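Local coordinates for protein serine proteinase inhibitor 1 (Myxoma virus, PDB 6BJ5) that acts as a serpin-family inhibitor of serine proteases and contributes to viral virulence, at residues A[176-180]-A[247-251]. Residues are numbered along the deposited sequence; the frame is centred on the assembly and turned at random.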
loop_
_atom_site.group_PDB
_atom_site.type_symbol
_atom_site.label_atom_id
_atom_site.label_comp_id
_atom_site.label_asym_id
_atom_site.label_seq_id
_atom_site.Cartn_x
_atom_site.Cartn_y
_atom_site.Cartn_z
ATOM N N LYS A 176 -25.003 5.942 5.776
ATOM C CA LYS A 176 -25.431 4.818 6.588
ATOM C C LYS A 176 -24.420 3.724 6.332
ATOM O O LYS A 176 -24.286 3.247 5.196
ATOM C CB LYS A 176 -26.831 4.334 6.223
ATOM C CG LYS A 176 -27.209 3.084 6.959
ATOM C CD LYS A 176 -28.568 2.569 6.555
ATOM C CE LYS A 176 -28.455 1.807 5.260
ATOM N NZ LYS A 176 -29.736 1.147 4.900
ATOM N N VAL A 177 -23.672 3.365 7.364
ATOM C CA VAL A 177 -22.643 2.365 7.178
ATOM C C VAL A 177 -22.984 1.200 8.086
ATOM O O VAL A 177 -23.744 1.312 9.052
ATOM C CB VAL A 177 -21.222 2.872 7.468
ATOM C CG1 VAL A 177 -20.914 4.116 6.635
ATOM C CG2 VAL A 177 -21.062 3.113 8.919
ATOM N N ARG A 178 -22.395 0.077 7.742
ATOM C CA ARG A 178 -22.497 -1.171 8.466
ATOM C C ARG A 178 -21.450 -1.111 9.572
ATOM O O ARG A 178 -20.260 -1.333 9.330
ATOM C CB ARG A 178 -22.205 -2.272 7.459
ATOM C CG ARG A 178 -22.777 -3.584 7.674
ATOM C CD ARG A 178 -24.244 -3.613 7.477
ATOM N NE ARG A 178 -24.675 -4.698 8.328
ATOM C CZ ARG A 178 -25.574 -4.572 9.283
ATOM N NH1 ARG A 178 -26.169 -3.396 9.476
ATOM N NH2 ARG A 178 -25.865 -5.624 10.032
ATOM N N MET A 179 -21.884 -0.756 10.774
ATOM C CA MET A 179 -20.940 -0.585 11.865
ATOM C C MET A 179 -20.792 -1.733 12.845
ATOM O O MET A 179 -21.760 -2.211 13.438
ATOM C CB MET A 179 -21.262 0.702 12.636
ATOM C CG MET A 179 -20.330 0.975 13.805
ATOM S SD MET A 179 -20.740 2.496 14.682
ATOM C CE MET A 179 -20.556 3.703 13.372
ATOM N N MET A 180 -19.544 -2.151 13.005
ATOM C CA MET A 180 -19.178 -3.200 13.941
ATOM C C MET A 180 -19.003 -2.624 15.344
ATOM O O MET A 180 -18.775 -1.423 15.523
ATOM C CB MET A 180 -17.890 -3.884 13.474
ATOM C CG MET A 180 -17.933 -4.343 12.033
ATOM S SD MET A 180 -16.437 -5.246 11.578
ATOM C CE MET A 180 -15.134 -3.994 11.667
ATOM N N VAL A 247 -16.113 0.878 17.961
ATOM C CA VAL A 247 -17.252 0.971 17.059
ATOM C C VAL A 247 -16.693 1.439 15.713
ATOM O O VAL A 247 -16.340 2.614 15.550
ATOM C CB VAL A 247 -18.318 1.928 17.593
ATOM C CG1 VAL A 247 -19.490 2.042 16.620
ATOM C CG2 VAL A 247 -18.769 1.507 18.993
ATOM N N MET A 248 -16.555 0.535 14.754
ATOM C CA MET A 248 -15.951 0.938 13.497
ATOM C C MET A 248 -16.659 0.250 12.357
ATOM O O MET A 248 -17.210 -0.854 12.526
ATOM C CB MET A 248 -14.446 0.614 13.483
ATOM C CG MET A 248 -14.139 -0.839 13.264
ATOM S SD MET A 248 -12.370 -1.146 13.137
ATOM C CE MET A 248 -11.912 -0.170 11.721
ATOM N N PRO A 249 -16.698 0.864 11.175
ATOM C CA PRO A 249 -17.425 0.295 10.043
ATOM C C PRO A 249 -16.694 -0.870 9.409
ATOM O O PRO A 249 -15.467 -0.904 9.358
ATOM C CB PRO A 249 -17.485 1.440 9.018
ATOM C CG PRO A 249 -16.807 2.628 9.671
ATOM C CD PRO A 249 -15.975 2.086 10.787
ATOM N N LYS A 250 -17.470 -1.825 8.910
ATOM C CA LYS A 250 -16.977 -2.653 7.828
ATOM C C LYS A 250 -16.639 -1.756 6.645
ATOM O O LYS A 250 -17.296 -0.732 6.406
ATOM C CB LYS A 250 -18.034 -3.671 7.388
ATOM C CG LYS A 250 -18.369 -4.674 8.420
ATOM C CD LYS A 250 -19.543 -5.517 7.983
ATOM C CE LYS A 250 -19.143 -6.394 6.843
ATOM N NZ LYS A 250 -20.163 -7.431 6.597
ATOM N N PHE A 251 -15.591 -2.125 5.904
ATOM C CA PHE A 251 -15.306 -1.379 4.688
ATOM C C PHE A 251 -14.587 -2.244 3.667
ATOM O O PHE A 251 -13.844 -3.179 4.000
ATOM C CB PHE A 251 -14.515 -0.099 4.972
ATOM C CG PHE A 251 -13.172 -0.316 5.600
ATOM C CD1 PHE A 251 -12.048 -0.552 4.812
ATOM C CD2 PHE A 251 -13.020 -0.248 6.980
ATOM C CE1 PHE A 251 -10.785 -0.728 5.401
ATOM C CE2 PHE A 251 -11.771 -0.427 7.570
ATOM C CZ PHE A 251 -10.649 -0.673 6.765
#
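The puckered Pro249 ring meets Val177 at one corner, CB lying 4.0 Å from Val177 CG2; the two side chains run abreast with a shared heading, while Phe16 of the second chain, probably the C-terminal fragment of the cleaved serpin, also packs on the ring. The planar guanidinium of Arg178 forms a salt bridge to Asp165 through NH1. Toward Lys250, it is the methylene stem of Arg178 that makes the contact, lying alongside with CG 3.8 Å from Lys250 CD.

Met180 makes the broader apolar contact. Its CG passes 3.7 Å from Lys250 CG, the two side chains crossing nearly at a right angle, and a bend at the last torsion (chi3 -66°) swings CE to within 3.7 Å of Met248 CG. The Met179–Val247 pairing is modelled too closely to support any conclusion.

Backbone bonds fix the antiparallel register. Met180 and Met248 form a hydrogen-bonded pair, Met180 N reaching Met248 O at 2.7 Å and Met248 N reaching Met180 O at 3.1 Å. Lys250 N then binds Arg178 O at 2.9 Å, and the same oxygen takes a CA-H...O contact from Pro249 CA.

Topologically, strands 173-185 and 243-258 pair here, probably as strands 3 and 2 of serpin sheet C, the second continuing into sheet A. Pro249 occupies the non-hydrogen-bonded position opposite Met179, so its missing N-H costs this ladder no bond. Arg178 and Lys250 carry like charges, which Asp165 and, weakly, Glu303 would be expected to temper; the chemistry thus implies a junction that rests on backbone bonds and apolar stems.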